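Local coordinates for DNA-binding protein reb1 (Schizosaccharomyces pombe, PDB 5EYB) that binds specific DNA sites in ribosomal DNA and gene promoters, regulates transcription, and acts in terminating transcription by RNA polymerase I, at residues R24-F29 and S54-L59; E286-L291 and S348-F353. All coordinates share one frame; numbering follows the deposited sequence.

Contact 1: R24-F29 and S54-L59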
# COMPACT_ATOMS: atom_id res chain seq x y z
N ARG A 24 -15.64 22.53 -11.10
CA ARG A 24 -15.76 23.95 -11.41
C ARG A 24 -14.76 24.36 -12.49
O ARG A 24 -15.10 25.07 -13.43
CB ARG A 24 -15.54 24.81 -10.16
CG ARG A 24 -15.61 26.31 -10.42
CD ARG A 24 -14.94 27.12 -9.31
NE ARG A 24 -14.86 28.54 -9.64
CZ ARG A 24 -14.21 29.44 -8.91
NH1 ARG A 24 -13.57 29.08 -7.81
NH2 ARG A 24 -14.20 30.71 -9.29
N ARG A 25 -13.52 23.89 -12.34
CA ARG A 25 -12.46 24.20 -13.29
C ARG A 25 -12.77 23.58 -14.65
O ARG A 25 -12.33 24.07 -15.69
CB ARG A 25 -11.11 23.71 -12.77
CG ARG A 25 -9.91 24.44 -13.34
CD ARG A 25 -10.05 25.94 -13.14
NE ARG A 25 -10.31 26.27 -11.74
CZ ARG A 25 -10.71 27.47 -11.32
NH1 ARG A 25 -10.88 28.45 -12.19
NH2 ARG A 25 -10.92 27.68 -10.03
N MET A 26 -13.53 22.50 -14.63
CA MET A 26 -13.91 21.79 -15.85
C MET A 26 -15.09 22.47 -16.54
O MET A 26 -15.17 22.49 -17.76
CB MET A 26 -14.25 20.34 -15.53
CG MET A 26 -13.67 19.35 -16.52
SD MET A 26 -11.88 19.52 -16.63
CE MET A 26 -11.44 19.39 -14.91
N GLN A 27 -16.01 23.00 -15.74
CA GLN A 27 -17.14 23.74 -16.28
C GLN A 27 -16.66 25.02 -16.97
O GLN A 27 -17.17 25.39 -18.03
CB GLN A 27 -18.15 24.08 -15.18
N ASN A 28 -15.68 25.68 -16.36
CA ASN A 28 -15.11 26.90 -16.92
C ASN A 28 -14.30 26.61 -18.18
O ASN A 28 -14.23 27.43 -19.09
CB ASN A 28 -14.24 27.60 -15.88
CG ASN A 28 -15.04 28.09 -14.69
OD1 ASN A 28 -16.20 28.50 -14.82
ND2 ASN A 28 -14.43 28.04 -13.51
N PHE A 29 -13.69 25.42 -18.20
CA PHE A 29 -12.93 24.97 -19.35
C PHE A 29 -13.82 24.82 -20.58
O PHE A 29 -13.46 25.25 -21.67
CB PHE A 29 -12.24 23.64 -19.04
CG PHE A 29 -11.48 23.06 -20.19
CD1 PHE A 29 -10.23 23.56 -20.54
CD2 PHE A 29 -12.00 22.01 -20.92
CE1 PHE A 29 -9.53 23.02 -21.59
CE2 PHE A 29 -11.29 21.47 -21.98
CZ PHE A 29 -10.06 21.98 -22.32
N SER A 54 -4.34 19.90 -22.34
CA SER A 54 -2.98 19.70 -21.86
C SER A 54 -2.56 20.86 -20.97
O SER A 54 -1.92 20.67 -19.93
CB SER A 54 -2.01 19.55 -23.04
OG SER A 54 -0.68 19.36 -22.59
N SER A 55 -2.92 22.08 -21.38
CA SER A 55 -2.63 23.27 -20.60
C SER A 55 -3.39 23.27 -19.27
O SER A 55 -2.88 23.73 -18.25
CB SER A 55 -2.99 24.53 -21.39
OG SER A 55 -2.16 24.67 -22.53
N LEU A 56 -4.61 22.74 -19.30
CA LEU A 56 -5.46 22.70 -18.12
C LEU A 56 -4.90 21.78 -17.04
O LEU A 56 -4.92 22.13 -15.86
CB LEU A 56 -6.87 22.24 -18.51
CG LEU A 56 -7.86 22.06 -17.36
CD1 LEU A 56 -8.12 23.38 -16.65
CD2 LEU A 56 -9.15 21.46 -17.88
N VAL A 57 -4.41 20.62 -17.44
CA VAL A 57 -3.85 19.66 -16.50
C VAL A 57 -2.62 20.24 -15.82
O VAL A 57 -2.45 20.12 -14.60
CB VAL A 57 -3.50 18.33 -17.18
CG1 VAL A 57 -2.77 17.40 -16.21
CG2 VAL A 57 -4.75 17.66 -17.72
N LYS A 58 -1.76 20.87 -16.61
CA LYS A 58 -0.57 21.54 -16.09
C LYS A 58 -0.95 22.53 -14.98
O LYS A 58 -0.23 22.66 -13.99
CB LYS A 58 0.17 22.27 -17.21
CG LYS A 58 1.53 21.68 -17.53
CD LYS A 58 2.21 22.42 -18.67
CE LYS A 58 1.48 22.21 -19.99
NZ LYS A 58 2.07 23.03 -21.08
N LEU A 59 -2.07 23.22 -15.17
CA LEU A 59 -2.59 24.14 -14.16
C LEU A 59 -3.01 23.39 -12.90
O LEU A 59 -2.67 23.80 -11.79
CB LEU A 59 -3.77 24.94 -14.73
CG LEU A 59 -4.53 25.89 -13.80
CD1 LEU A 59 -4.94 27.13 -14.56
CD2 LEU A 59 -5.77 25.21 -13.22
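Leu56 reaches across to Arg25, Met26 and Phe29, joining helix 16-32 and helix 51-63 as an antiparallel pair. The pair belongs to the first of two Myb-associated domains in this chain, a family of the helix-turn-helix clan. The segment axes come no closer than 11.8 Å, at 153° between their directions, so the side chains must bridge the gap. Leu56 CG is anti to its backbone N (chi1 176°), and the two methyls beyond it go to different neighbours.

Leu56 CD2 serves the dense side of the contact. Leu56 CD2 lies over one face of the Phe29 ring, displaced toward the rim, in a CH-pi contact 3.9 Å from the ring centroid. Phe29 CD1 is the ring atom nearest Leu56 CD2, at 3.6 Å. The same Leu56 CD2 also meets Met26 SD at 3.6 Å, so one methyl packs against both a ring and a sulphur. Leu56 CB makes a longer approach to Phe29 CD1 and CE1. This side is buried. Leu76 of helix 69-79 packs on Met26, and the ring of Tyr33 meets Phe29.

Leu56 CD1 serves the looser side. It touches the aliphatic part of Arg25, with 3.9 Å between Leu56 CD1 and Arg25 CG. Leu59, an exposed residue, extends this edge with a longer approach of its CD2 to Arg25 CG, 4.2 Å. Nearby on the same helix, Lys58 packs on a phosphate of the bound DNA, which places the pair close to the nucleic acid. Toward segment 54-59, Arg25 presents its CG. The chain bends at chi2 and chi3, and its polar end comes back beside its own helix. There Arg25 NH2 sits 3.6 Å above the plane of the Arg24 guanidinium, offset toward the rim.

Contact 2: E286-L291 and S348-F353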
# COMPACT_ATOMS: atom_id res chain seq x y z
N GLU A 286 8.16 -28.77 -18.92
CA GLU A 286 8.29 -27.41 -18.41
C GLU A 286 9.36 -27.33 -17.33
O GLU A 286 10.14 -26.38 -17.28
CB GLU A 286 6.94 -26.92 -17.87
N ASN A 287 9.40 -28.34 -16.46
CA ASN A 287 10.41 -28.41 -15.42
C ASN A 287 11.81 -28.58 -15.99
O ASN A 287 12.77 -27.99 -15.49
CB ASN A 287 10.11 -29.56 -14.45
CG ASN A 287 8.99 -29.22 -13.48
OD1 ASN A 287 8.79 -28.06 -13.12
ND2 ASN A 287 8.26 -30.24 -13.05
N VAL A 288 11.93 -29.39 -17.04
CA VAL A 288 13.20 -29.62 -17.71
C VAL A 288 13.77 -28.32 -18.26
O VAL A 288 14.93 -27.98 -18.01
CB VAL A 288 13.07 -30.63 -18.86
CG1 VAL A 288 14.36 -30.69 -19.66
CG2 VAL A 288 12.70 -32.00 -18.33
N TRP A 289 12.95 -27.59 -19.01
CA TRP A 289 13.37 -26.33 -19.62
C TRP A 289 13.87 -25.35 -18.57
O TRP A 289 14.89 -24.69 -18.76
CB TRP A 289 12.21 -25.71 -20.40
CG TRP A 289 12.55 -24.36 -20.97
CD1 TRP A 289 13.11 -24.09 -22.18
CD2 TRP A 289 12.35 -23.09 -20.34
NE1 TRP A 289 13.27 -22.74 -22.35
CE2 TRP A 289 12.81 -22.10 -21.23
CE3 TRP A 289 11.82 -22.69 -19.10
CZ2 TRP A 289 12.76 -20.74 -20.92
CZ3 TRP A 289 11.77 -21.35 -18.81
CH2 TRP A 289 12.24 -20.38 -19.71
N LEU A 290 13.16 -25.27 -17.45
CA LEU A 290 13.53 -24.37 -16.37
C LEU A 290 14.87 -24.77 -15.76
O LEU A 290 15.75 -23.94 -15.58
CB LEU A 290 12.45 -24.35 -15.29
CG LEU A 290 12.73 -23.45 -14.08
CD1 LEU A 290 13.04 -22.03 -14.52
CD2 LEU A 290 11.56 -23.48 -13.11
N LEU A 291 15.02 -26.05 -15.44
CA LEU A 291 16.25 -26.55 -14.84
C LEU A 291 17.42 -26.45 -15.82
O LEU A 291 18.57 -26.26 -15.41
CB LEU A 291 16.08 -27.99 -14.36
CG LEU A 291 15.10 -28.20 -13.20
CD1 LEU A 291 15.06 -29.66 -12.80
CD2 LEU A 291 15.47 -27.32 -12.02
N SER A 348 21.83 -33.49 -12.47
CA SER A 348 21.24 -34.79 -12.15
C SER A 348 19.72 -34.74 -12.26
O SER A 348 19.09 -35.69 -12.72
CB SER A 348 21.65 -35.25 -10.76
OG SER A 348 20.99 -36.45 -10.40
N ALA A 349 19.15 -33.62 -11.82
CA ALA A 349 17.70 -33.44 -11.85
C ALA A 349 17.18 -33.44 -13.28
O ALA A 349 16.13 -34.02 -13.57
CB ALA A 349 17.32 -32.14 -11.16
N ILE A 350 17.93 -32.80 -14.18
CA ILE A 350 17.56 -32.74 -15.59
C ILE A 350 17.61 -34.13 -16.22
O ILE A 350 16.69 -34.55 -16.91
CB ILE A 350 18.48 -31.80 -16.37
CG1 ILE A 350 18.39 -30.38 -15.82
CG2 ILE A 350 18.13 -31.81 -17.85
CD1 ILE A 350 19.43 -29.43 -16.39
N ASP A 351 18.71 -34.85 -15.96
CA ASP A 351 18.91 -36.18 -16.51
C ASP A 351 17.83 -37.16 -16.04
O ASP A 351 17.35 -37.98 -16.82
CB ASP A 351 20.30 -36.71 -16.14
CG ASP A 351 21.41 -35.96 -16.85
OD1 ASP A 351 21.18 -34.82 -17.29
OD2 ASP A 351 22.53 -36.52 -16.96
N ASP A 352 17.45 -37.07 -14.77
CA ASP A 352 16.41 -37.94 -14.22
C ASP A 352 15.04 -37.59 -14.81
O ASP A 352 14.18 -38.45 -14.96
CB ASP A 352 16.37 -37.85 -12.69
CG ASP A 352 17.56 -38.53 -12.04
OD1 ASP A 352 18.18 -39.40 -12.67
OD2 ASP A 352 17.87 -38.19 -10.87
N PHE A 353 14.85 -36.31 -15.13
CA PHE A 353 13.61 -35.86 -15.74
C PHE A 353 13.48 -36.34 -17.17
O PHE A 353 12.38 -36.55 -17.68
CB PHE A 353 13.52 -34.33 -15.70
CG PHE A 353 12.75 -33.79 -14.53
CD1 PHE A 353 11.75 -34.55 -13.95
CD2 PHE A 353 13.02 -32.53 -14.02
CE1 PHE A 353 11.03 -34.05 -12.88
CE2 PHE A 353 12.31 -32.04 -12.95
CZ PHE A 353 11.32 -32.80 -12.38
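Leu291 meets Phe353 and Ala349 with a side chain whose CG is anti to the carbonyl carbon (chi1 -66°) and whose CD1 is anti to CA (chi2 -178°). That extended shape carries Leu291 CD1 to the Phe353 ring, where it lies at the edge, near the ring plane, 3.6 Å from CE2. The two side chains cross at about a right angle. The same Leu291 CD1 also packs on Ala349 CB, at 3.7 Å.

Ile350 packs at the base of the Leu291 side chain. Ile350 CG1 meets Leu291 CB at 3.6 Å. Beyond it, Ile350 CD1 lies 3.4 Å from the backbone atom Leu291 O. Ile350 CG2 has a looser touch with Val288.

Phe353 bridges to the earlier turn of the facing helix. Asn287 CB approaches ring atom CE2 of Phe353 at 3.6 Å, with the amide and ring planes not far from parallel. The polar end of Asn287 is engaged elsewhere, through a hydrogen bond between OD1 and Gln326 NE2. Val288 CG2 packs on Phe353 CB at 3.6 Å as the two side chains slide past each other in opposite directions. An alanine at Phe353 would probably open a gap beside Asn287 CB and Leu291 CD1, where the ring now packs.

The contact is an antiparallel helix packing, with segment axes 9.5 Å apart at closest approach and 154° between their directions. It joins helix 284-299 to helix 342-356 in the C-terminal part of this all-helical chain. Tyr337 of helix 336-339 touches both Leu291 and Ala349, Ile334 packs on Phe353, and helix 320-333 meets Asn287 through Leu330.

Overall arrangement
Contact 1 and contact 2 lie toward opposite ends of the chain, with centres about 59 Å apart and nearest atoms about 41 Å apart. They share no helix. They come in series: contact 1 joins helices 16-32 and 51-63, and contact 2 opens only later, with helices 284-299 and 342-356. The predicted Myb-type helix-turn-helix motifs fall between them in sequence. Both are antiparallel helix pairs in a chain without strands. Contact 1 comes within about 4 Å of the bound DNA, nearest atom to nearest atom, against about 16 Å for contact 2. The N-terminal pair therefore borders the DNA, while the C-terminal pair stands back from it.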